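Local structure of possible thiamine biosynthesis enzyme (2X7P) at residues Pro199-Val204 against Asp276-Lys281. The protein is of unconfirmed function but probably binds a small ligand, as SsuA/TauA-type solute-binding proteins do, with a possible part in thiamine biosynthesis. The protein carries 1 engineered substitution. Numbering follows the deposited sequence.
Sequences PWSSWV and DTIVVK. With AE3 (2-(2-ethoxyethoxy)ethanol), chain F.
CG1 beside the backbone N (chi1 -67°) and a bent second torsion (chi2 -68°) carry Ile278 CD1 to 3.6 Å from Ser201 CB and 3.9 Å from Val204 CG1; the isoleucine and valine meet tip to tip. Lys281 is fully extended beyond CG and runs alongside Pro199, its CD lying 3.4 Å from Pro199 O. Its ammonium does not bond that carbonyl directly: a water accepts from Lys281 NZ at 2.8 Å and donates to Pro199 O in a longer bond.

The direct polar link is Ser201 N to Thr277 O, at 3.3 Å and an N-H...O angle of 152°. The acceptor belongs to a wider, pi-type turn of helix 275-288, in which Lys281 N bonds back to Asp276 O. Trp200 CB also presses against Thr277 O, while the edge of its indole faces Lys281 O and Pro199 CD sits over one ring face, offset toward the rim.

In the two-domain architecture of periplasmic-binding-protein folds, residues 199-202 form part of a link between the two mixed sheets, joining strand 190-197 to strand 203-208, and the helix packs against this crossing. Ser201 OG is hydrogen-bonded to Lys96 O and touches the methyl Thr277 CG2 at 3.6 Å, a van der Waals contact. Beyond the helix contact, Trp203 turns away from it and brings CZ2 within 3.4 Å of C5 of the bound 2-(2-ethoxyethoxy)ethanol, an atom that lies at the ring edge, near its plane.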
ATOM      1  N   PRO A 199       5.517  -2.012  10.007  1.00 19.14           N
ATOM      2  CA  PRO A 199       6.428  -3.132  10.272  1.00 18.95           C
ATOM      3  C   PRO A 199       6.758  -3.896   8.997  1.00 18.58           C
ATOM      4  O   PRO A 199       7.811  -4.528   8.906  1.00 21.27           O
ATOM      5  CB  PRO A 199       5.617  -4.023  11.218  1.00 18.48           C
ATOM      6  CG  PRO A 199       4.626  -3.109  11.851  1.00 19.72           C
ATOM      7  CD  PRO A 199       4.279  -2.103  10.799  1.00 16.59           C
ATOM      8  N   TRP A 200       5.858  -3.829   8.021  1.00 18.00           N
ATOM      9  CA  TRP A 200       5.992  -4.588   6.783  1.00 18.25           C
ATOM     10  C   TRP A 200       6.413  -3.701   5.617  1.00 17.60           C
ATOM     11  O   TRP A 200       6.472  -2.479   5.741  1.00 17.71           O
ATOM     12  CB  TRP A 200       4.662  -5.260   6.449  1.00 16.88           C
ATOM     13  CG  TRP A 200       3.510  -4.298   6.444  1.00 17.84           C
ATOM     14  CD1 TRP A 200       3.133  -3.474   5.424  1.00 17.00           C
ATOM     15  CD2 TRP A 200       2.591  -4.053   7.517  1.00 18.86           C
ATOM     16  NE1 TRP A 200       2.036  -2.735   5.793  1.00 17.18           N
ATOM     17  CE2 TRP A 200       1.683  -3.072   7.073  1.00 17.33           C
ATOM     18  CE3 TRP A 200       2.447  -4.572   8.807  1.00 17.43           C
ATOM     19  CZ2 TRP A 200       0.645  -2.599   7.873  1.00 17.89           C
ATOM     20  CZ3 TRP A 200       1.416  -4.099   9.600  1.00 18.33           C
ATOM     21  CH2 TRP A 200       0.530  -3.123   9.131  1.00 18.83           C
ATOM     22  N   SER A 201       6.705  -4.329   4.481  1.00 19.18           N
ATOM     23  CA  SER A 201       6.954  -3.596   3.246  1.00 17.12           C
ATOM     24  C   SER A 201       5.641  -3.003   2.749  1.00 17.31           C
ATOM     25  O   SER A 201       4.581  -3.606   2.910  1.00 18.12           O
ATOM     26  CB  SER A 201       7.565  -4.513   2.185  1.00 18.45           C
ATOM     27  OG  SER A 201       8.821  -5.015   2.609  1.00 18.48           O
ATOM     28  N   SER A 202       5.716  -1.825   2.138  1.00 16.69           N
ATOM     29  CA  SER A 202       4.519  -1.052   1.813  1.00 16.40           C
ATOM     30  C   SER A 202       3.673  -1.602   0.658  1.00 15.72           C
ATOM     31  O   SER A 202       2.461  -1.758   0.798  1.00 16.79           O
ATOM     32  CB  SER A 202       4.886   0.412   1.552  1.00 16.32           C
ATOM     33  OG  SER A 202       5.896   0.519   0.567  1.00 15.83           O
ATOM     34  N   TRP A 203       4.304  -1.892  -0.476  1.00 16.82           N
ATOM     35  CA  TRP A 203       3.562  -2.290  -1.674  1.00 15.91           C
ATOM     36  C   TRP A 203       3.891  -3.702  -2.158  1.00 16.20           C
ATOM     37  O   TRP A 203       5.025  -4.164  -2.030  1.00 16.39           O
ATOM     38  CB  TRP A 203       3.805  -1.290  -2.807  1.00 15.80           C
ATOM     39  CG  TRP A 203       3.310   0.088  -2.509  1.00 16.88           C
ATOM     40  CD1 TRP A 203       3.849   0.978  -1.627  1.00 15.86           C
ATOM     41  CD2 TRP A 203       2.183   0.743  -3.103  1.00 16.75           C
ATOM     42  NE1 TRP A 203       3.123   2.144  -1.629  1.00 17.37           N
ATOM     43  CE2 TRP A 203       2.095   2.026  -2.528  1.00 17.90           C
ATOM     44  CE3 TRP A 203       1.237   0.368  -4.063  1.00 15.16           C
ATOM     45  CZ2 TRP A 203       1.102   2.935  -2.881  1.00 18.62           C
ATOM     46  CZ3 TRP A 203       0.252   1.273  -4.411  1.00 17.74           C
ATOM     47  CH2 TRP A 203       0.191   2.541  -3.821  1.00 19.54           C
ATOM     48  N   VAL A 204       2.892  -4.373  -2.724  1.00 15.43           N
ATOM     49  CA  VAL A 204       3.074  -5.709  -3.287  1.00 16.06           C
ATOM     50  C   VAL A 204       2.304  -5.883  -4.594  1.00 15.57           C
ATOM     51  O   VAL A 204       1.437  -5.078  -4.930  1.00 14.17           O
ATOM     52  CB  VAL A 204       2.619  -6.811  -2.310  1.00 15.42           C
ATOM     53  CG1 VAL A 204       3.500  -6.828  -1.072  1.00 16.27           C
ATOM     54  CG2 VAL A 204       1.157  -6.620  -1.937  1.00 14.92           C
ATOM     55  N   ASP A 276       8.777 -13.079   6.320  1.00 21.04           N
ATOM     56  CA  ASP A 276       8.660 -12.455   7.633  1.00 21.31           C
ATOM     57  C   ASP A 276       8.200 -11.004   7.540  1.00 22.10           C
ATOM     58  O   ASP A 276       7.405 -10.543   8.358  1.00 22.18           O
ATOM     59  CB  ASP A 276       9.993 -12.527   8.381  1.00 23.38           C
ATOM     60  CG  ASP A 276       9.919 -11.904   9.762  1.00 26.07           C
ATOM     61  OD1 ASP A 276       8.959 -12.208  10.502  1.00 26.37           O
ATOM     62  OD2 ASP A 276      10.823 -11.115  10.109  1.00 28.88           O
ATOM     63  N   THR A 277       8.700 -10.289   6.539  1.00 22.11           N
ATOM     64  CA  THR A 277       8.439  -8.859   6.424  1.00 21.61           C
ATOM     65  C   THR A 277       7.176  -8.559   5.618  1.00 20.39           C
ATOM     66  O   THR A 277       6.734  -7.413   5.547  1.00 20.65           O
ATOM     67  CB  THR A 277       9.637  -8.115   5.797  1.00 21.21           C
ATOM     68  OG1 THR A 277       9.662  -6.762   6.264  1.00 30.22           O
ATOM     69  CG2 THR A 277       9.543  -8.128   4.281  1.00 21.61           C
ATOM     70  N   ILE A 278       6.598  -9.593   5.013  1.00 19.69           N
ATOM     71  CA  ILE A 278       5.389  -9.434   4.211  1.00 17.79           C
ATOM     72  C   ILE A 278       4.192 -10.136   4.848  1.00 18.68           C
ATOM     73  O   ILE A 278       3.090  -9.589   4.890  1.00 19.18           O
ATOM     74  CB  ILE A 278       5.585  -9.974   2.778  1.00 19.25           C
ATOM     75  CG1 ILE A 278       6.587  -9.111   2.010  1.00 19.13           C
ATOM     76  CG2 ILE A 278       4.260 -10.018   2.037  1.00 16.58           C
ATOM     77  CD1 ILE A 278       6.088  -7.713   1.713  1.00 16.20           C
ATOM     78  N   VAL A 279       4.417 -11.346   5.348  1.00 18.68           N
ATOM     79  CA  VAL A 279       3.338 -12.161   5.898  1.00 19.24           C
ATOM     80  C   VAL A 279       3.287 -12.130   7.424  1.00 19.84           C
ATOM     81  O   VAL A 279       2.283 -11.727   8.009  1.00 19.55           O
ATOM     82  CB  VAL A 279       3.451 -13.628   5.434  1.00 20.60           C
ATOM     83  CG1 VAL A 279       2.371 -14.477   6.089  1.00 21.52           C
ATOM     84  CG2 VAL A 279       3.362 -13.715   3.917  1.00 19.91           C
ATOM     85  N   VAL A 280       4.375 -12.554   8.060  1.00 21.10           N
ATOM     86  CA  VAL A 280       4.417 -12.690   9.515  1.00 21.59           C
ATOM     87  C   VAL A 280       4.062 -11.399  10.252  1.00 22.46           C
ATOM     88  O   VAL A 280       3.036 -11.327  10.930  1.00 21.66           O
ATOM     89  CB  VAL A 280       5.794 -13.184   9.998  1.00 21.99           C
ATOM     90  CG1 VAL A 280       5.834 -13.243  11.517  1.00 20.10           C
ATOM     91  CG2 VAL A 280       6.109 -14.546   9.397  1.00 20.40           C
ATOM     92  N   LYS A 281       4.915 -10.387  10.119  1.00 21.06           N
ATOM     93  CA  LYS A 281       4.714  -9.117  10.813  1.00 20.82           C
ATOM     94  C   LYS A 281       3.340  -8.516  10.533  1.00 19.27           C
ATOM     95  O   LYS A 281       2.698  -7.972  11.432  1.00 20.05           O
ATOM     96  CB  LYS A 281       5.816  -8.119  10.444  1.00 20.03           C
ATOM     97  CG  LYS A 281       7.204  -8.526  10.918  1.00 23.98           C
ATOM     98  CD  LYS A 281       8.244  -7.472  10.570  1.00 24.55           C
ATOM     99  CE  LYS A 281       9.618  -7.864  11.089  1.00 24.94           C
ATOM    100  NZ  LYS A 281      10.654  -6.850  10.749  1.00 31.06           N
TER
HETATM  101  C1  AE3 F 313      -5.077   2.535   0.206  1.00 24.98           C
HETATM  102  C2  AE3 F 313      -4.174   2.703  -1.011  1.00 25.93           C
HETATM  103  O2  AE3 F 313      -3.386   3.885  -0.882  1.00 29.78           O
HETATM  104  C3  AE3 F 313      -2.428   3.959  -1.935  1.00 25.15           C
HETATM  105  C4  AE3 F 313      -1.648   5.267  -1.890  1.00 30.38           C
HETATM  106  O3  AE3 F 313      -1.076   5.467  -0.600  1.00 32.80           O
HETATM  107  C5  AE3 F 313       0.342   5.330  -0.636  1.00 28.26           C
HETATM  108  C6  AE3 F 313       1.007   6.699  -0.670  1.00 24.34           C
HETATM  109  O4  AE3 F 313       0.243   7.624   0.108  1.00 30.96           O
HETATM  110  O   HOH W   1       9.653  -4.373  11.607  1.00 31.11           O